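Putative sarcosine dimethylglycine methyltransferase (PDB 2O57) probably transfers methyl groups from S-adenosylmethionine to the amine nitrogen of sarcosine and dimethylglycine. Local coordinates at residues A[31-36]-A[115-120]; A[37-42]-A[250-255]; A[44-49]-A[156-161]; A[96-101]-A[122-127]. All coordinates share one frame; numbering follows the deposited sequence.

Contact 1: residues A[31-36]-A[115-120]; sequences DSDRFY and PVQNKR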
# COMPACT_ATOMS: atom_id res chain seq x y z
N ASP A 31 -15.66 -19.73 18.53
CA ASP A 31 -14.56 -20.01 19.46
C ASP A 31 -13.29 -19.23 19.11
O ASP A 31 -12.52 -18.86 20.00
CB ASP A 31 -14.31 -21.51 19.60
CG ASP A 31 -15.41 -22.21 20.44
OD1 ASP A 31 -16.20 -21.50 21.10
OD2 ASP A 31 -15.52 -23.44 20.41
N SER A 32 -13.07 -19.00 17.81
CA SER A 32 -12.03 -18.08 17.38
C SER A 32 -12.28 -16.71 18.01
O SER A 32 -11.36 -16.14 18.61
CB SER A 32 -11.95 -18.01 15.85
OG SER A 32 -10.96 -17.10 15.45
N ASP A 33 -13.51 -16.21 17.93
CA ASP A 33 -13.83 -14.96 18.60
C ASP A 33 -13.64 -14.97 20.13
O ASP A 33 -13.16 -13.98 20.70
CB ASP A 33 -15.22 -14.41 18.24
CG ASP A 33 -15.37 -12.95 18.63
OD1 ASP A 33 -14.56 -12.09 18.14
OD2 ASP A 33 -16.29 -12.65 19.40
N ARG A 34 -13.97 -16.08 20.80
CA ARG A 34 -13.70 -16.23 22.22
C ARG A 34 -12.19 -16.06 22.52
O ARG A 34 -11.83 -15.44 23.55
CB ARG A 34 -14.15 -17.60 22.74
CG ARG A 34 -15.68 -17.80 22.77
CD ARG A 34 -16.01 -19.17 23.36
NE ARG A 34 -17.45 -19.40 23.53
CZ ARG A 34 -17.96 -20.52 24.02
NH1 ARG A 34 -17.16 -21.54 24.37
NH2 ARG A 34 -19.26 -20.63 24.16
N PHE A 35 -11.35 -16.64 21.67
CA PHE A 35 -9.91 -16.50 21.78
C PHE A 35 -9.49 -15.05 21.61
O PHE A 35 -8.80 -14.52 22.45
CB PHE A 35 -9.13 -17.40 20.82
CG PHE A 35 -7.65 -17.02 20.70
CD1 PHE A 35 -6.75 -17.32 21.75
CD2 PHE A 35 -7.16 -16.39 19.56
CE1 PHE A 35 -5.39 -16.96 21.66
CE2 PHE A 35 -5.82 -16.02 19.45
CZ PHE A 35 -4.92 -16.30 20.50
N TYR A 36 -9.89 -14.40 20.52
CA TYR A 36 -9.49 -12.99 20.31
C TYR A 36 -10.04 -12.06 21.39
O TYR A 36 -9.35 -11.17 21.91
CB TYR A 36 -9.99 -12.52 18.97
CG TYR A 36 -9.13 -12.93 17.80
CD1 TYR A 36 -7.94 -12.24 17.50
CD2 TYR A 36 -9.48 -14.03 17.00
CE1 TYR A 36 -7.15 -12.60 16.40
CE2 TYR A 36 -8.70 -14.40 15.90
CZ TYR A 36 -7.54 -13.67 15.61
OH TYR A 36 -6.78 -14.03 14.52
N PRO A 115 -24.98 -11.04 16.61
CA PRO A 115 -25.75 -10.23 17.57
C PRO A 115 -25.12 -10.05 18.96
O PRO A 115 -25.36 -9.04 19.58
CB PRO A 115 -27.11 -10.95 17.64
CG PRO A 115 -26.93 -12.27 17.07
CD PRO A 115 -25.70 -12.26 16.19
N VAL A 116 -24.29 -10.98 19.43
CA VAL A 116 -23.65 -10.81 20.76
C VAL A 116 -22.56 -9.73 20.63
O VAL A 116 -22.45 -8.88 21.51
CB VAL A 116 -23.06 -12.15 21.30
CG1 VAL A 116 -22.15 -11.91 22.50
CG2 VAL A 116 -24.21 -13.19 21.62
N GLN A 117 -21.81 -9.76 19.53
CA GLN A 117 -20.88 -8.66 19.22
C GLN A 117 -21.59 -7.30 19.16
O GLN A 117 -21.09 -6.34 19.69
CB GLN A 117 -20.11 -8.88 17.89
CG GLN A 117 -19.06 -10.04 17.92
CD GLN A 117 -18.23 -10.09 16.64
OE1 GLN A 117 -18.63 -9.56 15.61
NE2 GLN A 117 -17.07 -10.73 16.70
N ASN A 118 -22.73 -7.24 18.47
CA ASN A 118 -23.49 -5.99 18.39
C ASN A 118 -23.94 -5.49 19.75
O ASN A 118 -23.88 -4.29 20.03
CB ASN A 118 -24.72 -6.18 17.51
CG ASN A 118 -24.35 -6.42 16.07
OD1 ASN A 118 -23.21 -6.14 15.65
ND2 ASN A 118 -25.30 -6.97 15.29
N LYS A 119 -24.40 -6.40 20.59
CA LYS A 119 -24.83 -5.98 21.92
C LYS A 119 -23.65 -5.43 22.74
O LYS A 119 -23.78 -4.38 23.40
CB LYS A 119 -25.56 -7.10 22.65
CG LYS A 119 -26.89 -7.50 21.99
CD LYS A 119 -27.93 -6.33 21.99
CE LYS A 119 -29.38 -6.83 22.01
NZ LYS A 119 -29.92 -7.45 20.73
N ARG A 120 -22.50 -6.11 22.68
CA ARG A 120 -21.29 -5.62 23.39
C ARG A 120 -20.82 -4.30 22.87
O ARG A 120 -20.41 -3.45 23.65
CB ARG A 120 -20.12 -6.62 23.35
CG ARG A 120 -20.36 -7.77 24.20
CD ARG A 120 -19.13 -8.58 24.45
NE ARG A 120 -19.59 -9.88 24.87
CZ ARG A 120 -18.99 -11.03 24.59
NH1 ARG A 120 -17.87 -11.06 23.88
NH2 ARG A 120 -19.53 -12.16 25.03

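Contact 2: residues A[37-42]-A[250-255]; sequences FHVWGG and IKRSSE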
# COMPACT_ATOMS: atom_id res chain seq x y z
N PHE A 37 -11.31 -12.26 21.73
CA PHE A 37 -11.88 -11.48 22.81
C PHE A 37 -11.13 -11.71 24.13
O PHE A 37 -10.94 -10.79 24.90
CB PHE A 37 -13.40 -11.75 22.95
CG PHE A 37 -14.08 -10.87 23.94
CD1 PHE A 37 -14.43 -9.57 23.61
CD2 PHE A 37 -14.35 -11.34 25.22
CE1 PHE A 37 -15.09 -8.73 24.56
CE2 PHE A 37 -14.99 -10.53 26.17
CZ PHE A 37 -15.35 -9.21 25.83
N HIS A 38 -10.71 -12.93 24.40
CA HIS A 38 -10.06 -13.24 25.70
C HIS A 38 -8.79 -12.40 25.84
O HIS A 38 -8.49 -11.92 26.91
CB HIS A 38 -9.71 -14.72 25.78
CG HIS A 38 -8.88 -15.09 26.99
ND1 HIS A 38 -9.41 -15.15 28.27
CD2 HIS A 38 -7.57 -15.42 27.11
CE1 HIS A 38 -8.46 -15.51 29.11
NE2 HIS A 38 -7.33 -15.68 28.44
N VAL A 39 -8.05 -12.25 24.75
CA VAL A 39 -6.75 -11.58 24.83
C VAL A 39 -6.88 -10.07 24.64
O VAL A 39 -6.30 -9.29 25.39
CB VAL A 39 -5.70 -12.22 23.85
CG1 VAL A 39 -4.31 -11.53 23.96
CG2 VAL A 39 -5.58 -13.77 24.08
N TRP A 40 -7.69 -9.67 23.67
CA TRP A 40 -7.74 -8.26 23.23
C TRP A 40 -9.09 -7.57 23.48
O TRP A 40 -9.28 -6.39 23.10
CB TRP A 40 -7.34 -8.17 21.75
CG TRP A 40 -5.90 -8.63 21.53
CD1 TRP A 40 -4.77 -7.94 21.86
CD2 TRP A 40 -5.47 -9.86 20.95
NE1 TRP A 40 -3.65 -8.68 21.53
CE2 TRP A 40 -4.05 -9.86 20.96
CE3 TRP A 40 -6.15 -10.97 20.40
CZ2 TRP A 40 -3.30 -10.93 20.45
CZ3 TRP A 40 -5.39 -12.06 19.91
CH2 TRP A 40 -3.99 -12.01 19.92
N GLY A 41 -10.04 -8.28 24.12
CA GLY A 41 -11.31 -7.66 24.54
C GLY A 41 -12.07 -7.03 23.37
O GLY A 41 -12.09 -7.55 22.23
N GLY A 42 -12.70 -5.91 23.64
CA GLY A 42 -13.58 -5.31 22.66
C GLY A 42 -12.91 -4.35 21.73
O GLY A 42 -13.58 -3.65 20.98
N ILE A 250 -0.78 -20.67 21.16
CA ILE A 250 0.03 -21.69 21.87
C ILE A 250 0.30 -21.21 23.30
O ILE A 250 0.14 -21.97 24.27
CB ILE A 250 1.32 -22.02 21.07
CG1 ILE A 250 0.94 -22.84 19.83
CG2 ILE A 250 2.35 -22.75 21.97
CD1 ILE A 250 2.08 -22.95 18.75
N LYS A 251 0.67 -19.94 23.43
CA LYS A 251 0.95 -19.36 24.75
C LYS A 251 -0.24 -19.54 25.71
O LYS A 251 -0.05 -19.85 26.91
CB LYS A 251 1.25 -17.88 24.61
CG LYS A 251 1.47 -17.18 25.93
CD LYS A 251 2.19 -15.83 25.79
CE LYS A 251 2.43 -15.24 27.20
NZ LYS A 251 2.56 -13.73 27.16
N ARG A 252 -1.45 -19.29 25.20
CA ARG A 252 -2.66 -19.25 26.04
C ARG A 252 -3.44 -20.55 26.10
O ARG A 252 -4.56 -20.57 26.62
CB ARG A 252 -3.59 -18.18 25.50
CG ARG A 252 -2.94 -16.82 25.31
CD ARG A 252 -3.07 -16.05 26.57
NE ARG A 252 -2.74 -14.66 26.38
CZ ARG A 252 -2.88 -13.74 27.31
NH1 ARG A 252 -3.37 -14.06 28.51
NH2 ARG A 252 -2.54 -12.48 27.04
N SER A 253 -2.89 -21.62 25.55
CA SER A 253 -3.54 -22.93 25.41
C SER A 253 -4.28 -23.44 26.65
O SER A 253 -5.46 -23.75 26.56
CB SER A 253 -2.54 -24.01 24.97
OG SER A 253 -3.23 -25.25 24.78
N SER A 254 -3.58 -23.57 27.77
CA SER A 254 -4.22 -24.14 28.97
C SER A 254 -5.22 -23.14 29.59
O SER A 254 -6.31 -23.53 30.02
CB SER A 254 -3.16 -24.62 29.96
OG SER A 254 -2.37 -23.53 30.36
N GLU A 255 -4.87 -21.85 29.57
CA GLU A 255 -5.68 -20.77 30.10
C GLU A 255 -7.09 -20.68 29.45
O GLU A 255 -8.08 -20.33 30.09
CB GLU A 255 -4.86 -19.50 29.89
CG GLU A 255 -5.45 -18.19 30.30
CD GLU A 255 -4.53 -17.05 29.88
OE1 GLU A 255 -3.30 -17.19 30.07
OE2 GLU A 255 -5.02 -16.02 29.37

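Contact 3: residues A[44-49]-A[156-161]; sequences DIHVGL and SQDAFL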
# COMPACT_ATOMS: atom_id res chain seq x y z
N ASP A 44 -11.04 -4.36 18.65
CA ASP A 44 -10.87 -5.39 17.62
C ASP A 44 -9.48 -5.41 17.00
O ASP A 44 -8.93 -4.35 16.71
CB ASP A 44 -11.89 -5.20 16.52
CG ASP A 44 -13.31 -5.24 17.03
OD1 ASP A 44 -13.97 -6.28 16.89
OD2 ASP A 44 -13.75 -4.24 17.57
N ILE A 45 -8.98 -6.62 16.80
CA ILE A 45 -7.75 -6.96 16.07
C ILE A 45 -8.00 -7.31 14.60
O ILE A 45 -8.88 -8.14 14.26
CB ILE A 45 -7.05 -8.18 16.76
CG1 ILE A 45 -6.72 -7.85 18.22
CG2 ILE A 45 -5.78 -8.70 15.96
CD1 ILE A 45 -5.68 -6.67 18.42
N HIS A 46 -7.16 -6.77 13.72
CA HIS A 46 -7.15 -7.16 12.32
C HIS A 46 -5.68 -7.33 11.93
O HIS A 46 -4.79 -7.09 12.77
CB HIS A 46 -7.81 -6.09 11.42
CG HIS A 46 -9.20 -5.72 11.87
ND1 HIS A 46 -9.43 -4.69 12.75
CD2 HIS A 46 -10.40 -6.30 11.63
CE1 HIS A 46 -10.73 -4.61 13.00
NE2 HIS A 46 -11.34 -5.58 12.33
N VAL A 47 -5.44 -7.75 10.69
CA VAL A 47 -4.06 -8.02 10.25
C VAL A 47 -3.21 -6.78 10.49
O VAL A 47 -3.60 -5.71 10.12
CB VAL A 47 -3.99 -8.52 8.81
CG1 VAL A 47 -2.54 -8.77 8.39
CG2 VAL A 47 -4.82 -9.85 8.66
N GLY A 48 -2.07 -6.96 11.17
CA GLY A 48 -1.25 -5.86 11.64
C GLY A 48 -0.14 -5.44 10.68
O GLY A 48 0.23 -6.19 9.77
N LEU A 49 0.40 -4.25 10.93
CA LEU A 49 1.63 -3.79 10.31
C LEU A 49 2.75 -3.97 11.37
O LEU A 49 2.76 -3.28 12.39
CB LEU A 49 1.49 -2.34 9.82
CG LEU A 49 0.47 -2.00 8.71
CD1 LEU A 49 0.50 -0.46 8.48
CD2 LEU A 49 0.80 -2.81 7.42
N SER A 156 -14.10 -1.17 5.90
CA SER A 156 -14.32 -2.60 6.15
C SER A 156 -12.98 -3.32 6.28
O SER A 156 -12.22 -3.41 5.32
CB SER A 156 -15.15 -3.20 5.00
OG SER A 156 -15.46 -4.56 5.26
N GLN A 157 -12.70 -3.87 7.45
CA GLN A 157 -11.42 -4.53 7.70
C GLN A 157 -11.61 -6.03 7.85
O GLN A 157 -12.24 -6.51 8.82
CB GLN A 157 -10.79 -3.97 8.96
CG GLN A 157 -10.22 -2.58 8.78
CD GLN A 157 -9.67 -2.05 10.11
OE1 GLN A 157 -10.40 -1.94 11.10
NE2 GLN A 157 -8.41 -1.74 10.13
N ASP A 158 -11.11 -6.75 6.84
CA ASP A 158 -11.01 -8.23 6.84
C ASP A 158 -12.37 -8.93 6.92
O ASP A 158 -12.46 -10.05 7.37
CB ASP A 158 -10.08 -8.71 7.97
CG ASP A 158 -8.67 -8.10 7.88
OD1 ASP A 158 -8.33 -7.52 6.82
OD2 ASP A 158 -7.92 -8.22 8.87
N ALA A 159 -13.41 -8.25 6.46
CA ALA A 159 -14.77 -8.80 6.54
C ALA A 159 -15.25 -9.46 5.24
O ALA A 159 -16.10 -10.36 5.29
CB ALA A 159 -15.73 -7.70 6.93
N PHE A 160 -14.78 -8.97 4.09
CA PHE A 160 -15.29 -9.44 2.78
C PHE A 160 -14.86 -10.90 2.52
O PHE A 160 -15.54 -11.62 1.80
CB PHE A 160 -14.74 -8.56 1.64
CG PHE A 160 -15.42 -7.20 1.46
CD1 PHE A 160 -16.18 -6.57 2.47
CD2 PHE A 160 -15.31 -6.54 0.23
CE1 PHE A 160 -16.77 -5.31 2.27
CE2 PHE A 160 -15.89 -5.30 0.01
CZ PHE A 160 -16.64 -4.68 1.05
N LEU A 161 -13.75 -11.32 3.16
CA LEU A 161 -13.23 -12.69 3.06
C LEU A 161 -14.34 -13.75 3.13
O LEU A 161 -14.35 -14.69 2.32
CB LEU A 161 -12.16 -12.97 4.16
CG LEU A 161 -11.60 -14.40 4.32
CD1 LEU A 161 -10.83 -14.79 3.08
CD2 LEU A 161 -10.68 -14.53 5.51

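Contact 4: residues A[96-101]-A[122-127]; sequences AARFLV and EEYNNQ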
# COMPACT_ATOMS: atom_id res chain seq x y z
N ALA A 96 -12.88 -0.08 15.65
CA ALA A 96 -12.55 0.88 14.59
C ALA A 96 -13.48 2.06 14.64
O ALA A 96 -13.06 3.17 14.39
CB ALA A 96 -12.66 0.24 13.23
N ALA A 97 -14.78 1.81 14.88
CA ALA A 97 -15.76 2.87 14.90
C ALA A 97 -15.42 3.86 16.03
O ALA A 97 -15.41 5.07 15.80
CB ALA A 97 -17.17 2.33 15.08
N ARG A 98 -15.13 3.34 17.22
CA ARG A 98 -14.71 4.20 18.32
C ARG A 98 -13.41 4.94 18.01
O ARG A 98 -13.33 6.14 18.28
CB ARG A 98 -14.60 3.44 19.65
CG ARG A 98 -16.03 3.12 20.21
CD ARG A 98 -15.98 2.34 21.52
NE ARG A 98 -15.36 1.01 21.37
CZ ARG A 98 -15.99 -0.11 20.98
NH1 ARG A 98 -17.29 -0.07 20.66
NH2 ARG A 98 -15.30 -1.27 20.92
N PHE A 99 -12.42 4.24 17.44
CA PHE A 99 -11.16 4.88 16.97
C PHE A 99 -11.42 6.07 16.00
O PHE A 99 -10.90 7.18 16.20
CB PHE A 99 -10.28 3.82 16.30
CG PHE A 99 -9.08 4.37 15.57
CD1 PHE A 99 -7.91 4.67 16.26
CD2 PHE A 99 -9.11 4.56 14.18
CE1 PHE A 99 -6.79 5.17 15.58
CE2 PHE A 99 -7.99 5.04 13.48
CZ PHE A 99 -6.84 5.34 14.18
N LEU A 100 -12.24 5.84 14.98
CA LEU A 100 -12.52 6.90 14.01
C LEU A 100 -13.31 8.10 14.59
O LEU A 100 -13.06 9.28 14.26
CB LEU A 100 -13.23 6.30 12.80
CG LEU A 100 -12.45 5.31 11.93
CD1 LEU A 100 -13.40 4.81 10.85
CD2 LEU A 100 -11.23 5.99 11.29
N VAL A 101 -14.29 7.79 15.44
CA VAL A 101 -15.11 8.82 16.08
C VAL A 101 -14.21 9.70 16.98
O VAL A 101 -14.23 10.93 16.85
CB VAL A 101 -16.32 8.21 16.86
CG1 VAL A 101 -17.02 9.30 17.74
CG2 VAL A 101 -17.31 7.54 15.88
N GLU A 122 -22.67 -1.87 21.43
CA GLU A 122 -23.55 -0.83 22.01
C GLU A 122 -23.15 -0.53 23.47
O GLU A 122 -23.13 0.62 23.87
CB GLU A 122 -25.03 -1.25 21.95
CG GLU A 122 -25.59 -1.38 20.53
CD GLU A 122 -27.06 -1.82 20.49
OE1 GLU A 122 -27.42 -2.85 21.10
OE2 GLU A 122 -27.84 -1.13 19.84
N GLU A 123 -22.85 -1.58 24.25
CA GLU A 123 -22.48 -1.42 25.67
C GLU A 123 -21.22 -0.57 25.78
O GLU A 123 -21.20 0.42 26.56
CB GLU A 123 -22.28 -2.78 26.37
CG GLU A 123 -23.58 -3.55 26.64
CD GLU A 123 -23.42 -5.06 27.06
OE1 GLU A 123 -22.29 -5.59 27.05
OE2 GLU A 123 -24.47 -5.71 27.35
N TYR A 124 -20.19 -0.92 25.00
CA TYR A 124 -18.94 -0.13 24.94
C TYR A 124 -19.17 1.31 24.53
O TYR A 124 -18.57 2.21 25.11
CB TYR A 124 -17.90 -0.73 23.98
CG TYR A 124 -17.38 -2.09 24.38
CD1 TYR A 124 -16.95 -2.33 25.68
CD2 TYR A 124 -17.36 -3.13 23.46
CE1 TYR A 124 -16.49 -3.59 26.06
CE2 TYR A 124 -16.90 -4.37 23.81
CZ TYR A 124 -16.47 -4.61 25.10
OH TYR A 124 -16.05 -5.86 25.45
N ASN A 125 -20.02 1.54 23.54
CA ASN A 125 -20.32 2.90 23.11
C ASN A 125 -21.03 3.71 24.17
O ASN A 125 -20.77 4.91 24.33
CB ASN A 125 -21.13 2.90 21.81
CG ASN A 125 -20.39 2.16 20.66
OD1 ASN A 125 -19.17 2.10 20.63
ND2 ASN A 125 -21.16 1.60 19.72
N ASN A 126 -21.96 3.07 24.87
CA ASN A 126 -22.63 3.69 26.00
C ASN A 126 -21.64 4.06 27.11
O ASN A 126 -21.65 5.19 27.56
CB ASN A 126 -23.75 2.78 26.52
CG ASN A 126 -24.99 2.79 25.62
OD1 ASN A 126 -25.30 3.79 24.96
ND2 ASN A 126 -25.72 1.67 25.63
N GLN A 127 -20.77 3.12 27.51
CA GLN A 127 -19.74 3.41 28.55
C GLN A 127 -18.77 4.52 28.08
O GLN A 127 -18.33 5.36 28.88
CB GLN A 127 -18.90 2.17 28.85
CG GLN A 127 -19.54 1.10 29.74
CD GLN A 127 -18.59 -0.07 30.04
OE1 GLN A 127 -17.35 0.10 30.07
NE2 GLN A 127 -19.16 -1.27 30.26

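Contact 1: residues A[31-36]-A[115-120]
The amide nitrogen NE2 of Gln-117 faces the whole carboxylate of Asp-33, lying 3.2 Å from OD1 and 3.4 Å from OD2. The two flat groups are turned steeply against each other, with 69° between their planes, and their side chains reach in from opposite directions. Asp-33 swings its CG anti to the backbone N (chi1 -164°), carrying the carboxylate off helix 27-40 toward helix 115-128. Gln-117 answers with a chain extended beyond CG (chi2 -174°), and this length suits a place where the nearest CA atoms of the two segments, those of Asp-33 and Gln-117, are still 9.5 Å apart. Its OE1 accepts a hydrogen bond from Asn-112 ND2, which should help fix the flip of the amide so that NE2 turns to the carboxylate. Helix 115-128 follows strand 107-112 in the Rossmann-like sheet, so the contact leans helix 27-40 on the core close to Tyr-93, in what is probably the glycine-rich loop after strand 85-89. Arg-120 adds a more distant opposite charge: its NH1 stands 5.0 Å from Asp-33 OD2, too far to touch but of the sign that would steady an anion. An alanine at Asp-33 would remove the carboxylate, which would probably leave Gln-117 NE2 without an acidic neighbour and Arg-120 without a nearby opposite charge. Val-116 CG1 lies over one face of the Arg-120 guanidinium, and Phe-37 makes a cation-pi contact with it.

Contact 2: residues A[37-42]-A[250-255]
Glu-255 OE2 receives two donors at once, one of them His-38 from the facing segment. His-38 NE2 gives a short, nearly straight bond of 2.5 Å to OE2 (N-H...O 167°), arriving on the anti lone pair, with the oxygen close to the imidazole plane. On the syn side Arg-252 NH1 makes a 2.7 Å salt bridge to the same OE2, more bent at 141°. His-38 reaches there because its CG is anti to the backbone N, and Glu-255 suits the place because an extended chain lets one carboxylate oxygen serve both partners; the nearby arginine would be expected to favour its charged form. Glu-255 is exposed, so this end is the solvent side, held by polar bonds. The packed side is Val-39, which lays its two methyls against the guanidinium of Arg-252, CG2 over one face and CG1 3.7 Å from NH2, while the same CG1 also sits over the ring of Trp-40. Arg-252, bent at chi2, keeps its NE for a salt bridge with Glu-248. The whole is a histidine-carboxylate hydrogen bond reinforced by an arginine, joining the end of helix 27-40 to the junction of helices 235-251 and 253-256, Arg-252 in the turn and Glu-255 in the short helix.

Contact 3: residues A[44-49]-A[156-161]
Hydrogen bonding across the contact rests on Asp-158 OD2, which takes the backbone N-H of Val-47 at 3.1 Å, almost straight (175°) and met nearly along the C-O axis. OD1 is held by Thr-186 OG1 and Trp-286 NE1, so the carboxylate is fixed at both ends, a firm acceptor for the loop. Van der Waals contact surrounds the bond: OD2 also meets His-46 CB at 3.3 Å and Val-47 CG2 at 3.5 Å. A CH-pi contact completes the set, Gln-157 CB standing 3.7 Å from the centroid of the His-46 ring, over its face. The ring's CG stands anti to the carbonyl carbon (chi1 -53°), which sets it over Gln-157; histidine suits this, its flat face taking both methylene and amide. The side chains cross at about a right angle, Gln-157 OE1 lying over the ring 3.3 Å from CE1, while NE2 bonds to Asp-67 OD1. A serine in place of His-46 would probably uncover Gln-157 CB and leave a gap over its amide. Asp-158 adopts positive phi just where the chain leaves strand 151-157. Such a turn, ending a parallel strand, lies at the edge where Rossmann-fold methyltransferases generally place their active site.

Contact 4: residues A[96-101]-A[122-127]
Arg-98 crosses to Tyr-124 and Asn-125, and its side chain meets helix 115-128 atom by atom. CB points toward that helix and starts the chain across; CG and CD then each come 3.3 Å from Asn-125 OD1, their hydrocarbon brushing the amide oxygen. At chi3 (-63°) the chain bends, turning the guanidinium so that Tyr-124 CB sits over one of its faces. CZ is 3.6 Å from this CB, and NH1 3.4 Å. NH1 then makes the one clear hydrogen bond across the contact, 2.9 Å to Asn-125 OD1 at 163°; the oxygen lies in the guanidinium plane, whereas the donor stands above the plane of the Asn-125 carbonyl. NH2, at the far tip, passes 3.8 Å from Tyr-124 CD2, the guanidinium and Tyr-124 ring planes 58° apart, and bonds to the carbonyl oxygen of Tyr-93. Arginine suits this buried site because its N-H groups reach a side-chain and a backbone oxygen together, one flat face packing on carbon. Helices 95-104 and 115-128 lie on either side of strand 107-112 in the sequence, so Arg-98 clamps both to what is probably the glycine-rich loop, as in a Rossmann-like methyltransferase core.

From the N terminus, helix 27-40 supplies first contact 1 and then contact 2, so it leans on helix 115-128 and then on residues 250-255. Contact 3 follows in the loop before helix 59-76 and brings that loop to the end of strand 151-157. Contact 4, the shortest loop, joins helices 95-104 and 115-128. Contact 4 falls within the span of contact 3, which falls within that of contact 2, whereas contact 1 crosses all three, its second segment lying between the two segments of contact 4. Direct touches bind them: Phe-37 packs on Arg-120 and Tyr-124 of the core, and Trp-40 on Ile-45 of the loop that follows.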